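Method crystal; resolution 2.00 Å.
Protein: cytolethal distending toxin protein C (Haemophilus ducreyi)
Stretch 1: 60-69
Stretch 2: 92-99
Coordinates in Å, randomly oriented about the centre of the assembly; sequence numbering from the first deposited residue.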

# COMPACT_ATOMS: atom_id res chain seq x y z
N ARG C 60 -14.41 4.17 20.05
CA ARG C 60 -13.50 3.79 18.97
C ARG C 60 -13.92 4.37 17.62
O ARG C 60 -13.08 4.59 16.75
N ASP C 61 -15.21 4.60 17.45
CA ASP C 61 -15.67 5.25 16.23
C ASP C 61 -15.15 4.54 14.98
O ASP C 61 -14.81 5.18 13.97
N GLY C 62 -15.09 3.21 15.04
CA GLY C 62 -14.63 2.44 13.89
C GLY C 62 -13.17 2.59 13.47
O GLY C 62 -12.80 2.13 12.39
N GLY C 63 -12.34 3.23 14.29
CA GLY C 63 -10.93 3.37 13.93
C GLY C 63 -10.12 2.18 14.44
O GLY C 63 -10.69 1.19 14.90
N THR C 64 -8.79 2.29 14.35
CA THR C 64 -7.90 1.22 14.80
C THR C 64 -7.07 1.69 15.98
O THR C 64 -6.33 2.67 15.89
N LEU C 65 -7.16 0.98 17.10
CA LEU C 65 -6.42 1.38 18.29
C LEU C 65 -4.95 0.98 18.19
O LEU C 65 -4.63 -0.15 17.83
N VAL C 66 -4.06 1.93 18.47
CA VAL C 66 -2.63 1.69 18.39
C VAL C 66 -1.85 2.45 19.46
O VAL C 66 -2.41 3.21 20.25
N GLN C 67 -0.55 2.20 19.47
CA GLN C 67 0.35 2.91 20.35
C GLN C 67 1.55 3.21 19.45
O GLN C 67 1.81 2.47 18.51
N PHE C 68 2.25 4.30 19.73
CA PHE C 68 3.44 4.65 18.97
C PHE C 68 4.56 4.39 19.97
O PHE C 68 4.71 5.12 20.96
N LYS C 69 5.34 3.34 19.72
CA LYS C 69 6.42 2.93 20.62
C LYS C 69 7.82 3.36 20.19
O LYS C 69 8.17 3.34 19.01
N HIS C 92 -3.12 7.02 28.53
CA HIS C 92 -2.37 8.11 27.90
C HIS C 92 -1.60 7.70 26.66
O HIS C 92 -1.08 8.56 25.96
N THR C 93 -1.51 6.41 26.38
CA THR C 93 -0.71 5.97 25.25
C THR C 93 -1.45 5.32 24.10
O THR C 93 -0.86 5.14 23.03
N VAL C 94 -2.71 4.95 24.31
CA VAL C 94 -3.46 4.31 23.24
C VAL C 94 -4.19 5.35 22.41
O VAL C 94 -4.99 6.15 22.92
N PHE C 95 -3.89 5.36 21.12
CA PHE C 95 -4.52 6.30 20.20
C PHE C 95 -5.35 5.56 19.17
O PHE C 95 -5.33 4.33 19.13
N ASN C 96 -6.04 6.31 18.33
CA ASN C 96 -7.00 5.72 17.41
C ASN C 96 -6.89 6.26 15.98
O ASN C 96 -7.19 7.42 15.73
N LEU C 97 -6.48 5.40 15.04
CA LEU C 97 -6.32 5.80 13.64
C LEU C 97 -7.65 5.79 12.89
O LEU C 97 -8.32 4.77 12.81
N ILE C 98 -7.99 6.93 12.31
CA ILE C 98 -9.22 7.13 11.54
C ILE C 98 -8.80 7.34 10.07
O ILE C 98 -8.17 8.34 9.76
N PRO C 99 -9.15 6.41 9.18
CA PRO C 99 -8.77 6.56 7.77
C PRO C 99 -9.61 7.65 7.08
O PRO C 99 -10.70 8.00 7.55

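A buried pair of antiparallel strands gains by pairing the polar groups it carries inward, and these two segments of cytolethal distending toxin protein C illustrate how side chains and waters finish what the backbone begins. The backbone supplies two reciprocal pairs: Thr64 N to Leu97 O (3.0 Å) with Leu97 N to Thr64 O (2.9 Å), and Val66 N to Phe95 O with Phe95 N to Val66 O (both 2.8 Å).

Beyond this ladder, side chains take over. Asn96, chi1 t, extends its amide to the type I' turn, where ND2 donates to Arg60 O at 2.8 Å; the same carbonyl accepts Gly63 N at 2.9 Å and so serves two donors. Asn96 OD1 lies 3.2 Å from Gly63 CA, and a CB at Gly63 would clash with it; Asn96 OD1 is also 3.2 Å from Thr64 N, at an angle too poor for a hydrogen bond. Arg60, chi1 t, also braces the turn, NH1 donating to Gly63 O at 2.9 Å, while NE and NH2 are satisfied elsewhere in the structure. At the other end Gln67 (m, t) leaves the backbone sideways, but its end comes nearer to the other stretch, at the end of the helix, and NE2 donates to Thr93 OG1 at 2.9 Å; Thr93 is p.

Two waters extend the network. One donates to Leu97 O (2.9 Å) and hydrogen-bonds Thr64 OG1 (2.7 Å), linking a side chain to a carbonyl already used by the ladder. The second accepts from Phe68 N (2.9 Å) and donates to Thr93 O (2.6 Å), bridging the segments beyond the last direct backbone pair.

Apolar contacts complete the description. Thr64, Val66, Phe95 and Leu97, all chi1 m (Leu97 chi2 t), share one face, where Val66 CG2 meets Leu97 CG at 4.0 Å. Phe68, chi1 m, places CZ 4.0 Å from Leu97 CD2, which sits at its ring edge. On the face of Leu65 and Asn96, Leu65 (m, t) brings CD2 within 3.8 Å of Asn96 CB.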

# COMPACT_ATOMS: atom_id res chain seq x y z
CB ARG C 60 -13.34 2.27 18.89
CG ARG C 60 -12.31 1.80 17.84
CD ARG C 60 -11.89 0.36 18.09
NE ARG C 60 -13.00 -0.58 17.93
CZ ARG C 60 -13.50 -0.92 16.75
NH1 ARG C 60 -13.00 -0.39 15.64
NH2 ARG C 60 -14.49 -1.82 16.67
CB ASP C 61 -15.19 6.71 16.28
CG ASP C 61 -15.91 7.63 15.30
OD1 ASP C 61 -17.00 7.28 14.82
OD2 ASP C 61 -15.38 8.74 15.03
CB THR C 64 -6.92 0.81 13.67
OG1 THR C 64 -7.68 0.35 12.54
CG2 THR C 64 -5.96 -0.28 14.16
CB LEU C 65 -7.07 0.75 19.54
CG LEU C 65 -8.55 1.13 19.73
CD1 LEU C 65 -9.04 0.60 21.07
CD2 LEU C 65 -8.73 2.65 19.68
CB VAL C 66 -2.03 2.14 17.02
CG1 VAL C 66 -2.78 1.50 15.85
CG2 VAL C 66 -2.07 3.68 16.91
CB GLN C 67 0.80 2.05 21.53
CG GLN C 67 -0.29 1.73 22.54
CD GLN C 67 0.22 0.82 23.64
OE1 GLN C 67 0.70 -0.28 23.36
NE2 GLN C 67 0.13 1.26 24.90
CB PHE C 68 3.38 6.12 18.55
CG PHE C 68 2.17 6.45 17.70
CD1 PHE C 68 2.06 5.96 16.41
CD2 PHE C 68 1.11 7.18 18.23
CE1 PHE C 68 0.91 6.20 15.65
CE2 PHE C 68 -0.04 7.42 17.48
CZ PHE C 68 -0.14 6.93 16.19
CB LYS C 69 6.38 1.41 20.77
CG LYS C 69 7.45 0.81 21.68
CD LYS C 69 7.43 -0.72 21.59
CE LYS C 69 8.64 -1.35 22.28
NZ LYS C 69 9.92 -0.82 21.73
CB HIS C 92 -1.38 8.73 28.88
CG HIS C 92 -2.04 9.41 30.04
ND1 HIS C 92 -2.67 10.63 29.93
CD2 HIS C 92 -2.20 9.02 31.33
CE1 HIS C 92 -3.20 10.96 31.09
NE2 HIS C 92 -2.93 10.00 31.96
CB THR C 93 0.38 4.99 25.71
OG1 THR C 93 -0.23 3.83 26.27
CG2 THR C 93 1.26 5.65 26.78
CB VAL C 94 -4.46 3.28 23.79
CG1 VAL C 94 -5.30 2.69 22.64
CG2 VAL C 94 -3.68 2.15 24.50
CB PHE C 95 -3.46 7.22 19.59
CG PHE C 95 -2.91 8.20 20.59
CD1 PHE C 95 -3.58 9.40 20.85
CD2 PHE C 95 -1.81 7.87 21.37
CE1 PHE C 95 -3.17 10.25 21.88
CE2 PHE C 95 -1.38 8.72 22.40
CZ PHE C 95 -2.07 9.91 22.66
CB ASN C 96 -8.37 6.04 18.04
CG ASN C 96 -9.55 5.48 17.28
OD1 ASN C 96 -9.41 4.65 16.39
ND2 ASN C 96 -10.74 5.94 17.65
CB LEU C 97 -5.33 4.88 12.91
CG LEU C 97 -3.93 4.67 13.53
CD1 LEU C 97 -3.04 3.85 12.58
CD2 LEU C 97 -3.28 6.03 13.80
CB ILE C 98 -9.97 8.42 12.01
CG1 ILE C 98 -10.38 8.32 13.49
CG2 ILE C 98 -11.18 8.70 11.09
CD1 ILE C 98 -11.21 7.08 13.86
CB PRO C 99 -9.04 5.17 7.17
CG PRO C 99 -10.22 4.69 7.96
CD PRO C 99 -9.92 5.17 9.40
O HOH W 1 -8.28 2.47 10.97
O HOH W 2 1.44 5.91 21.98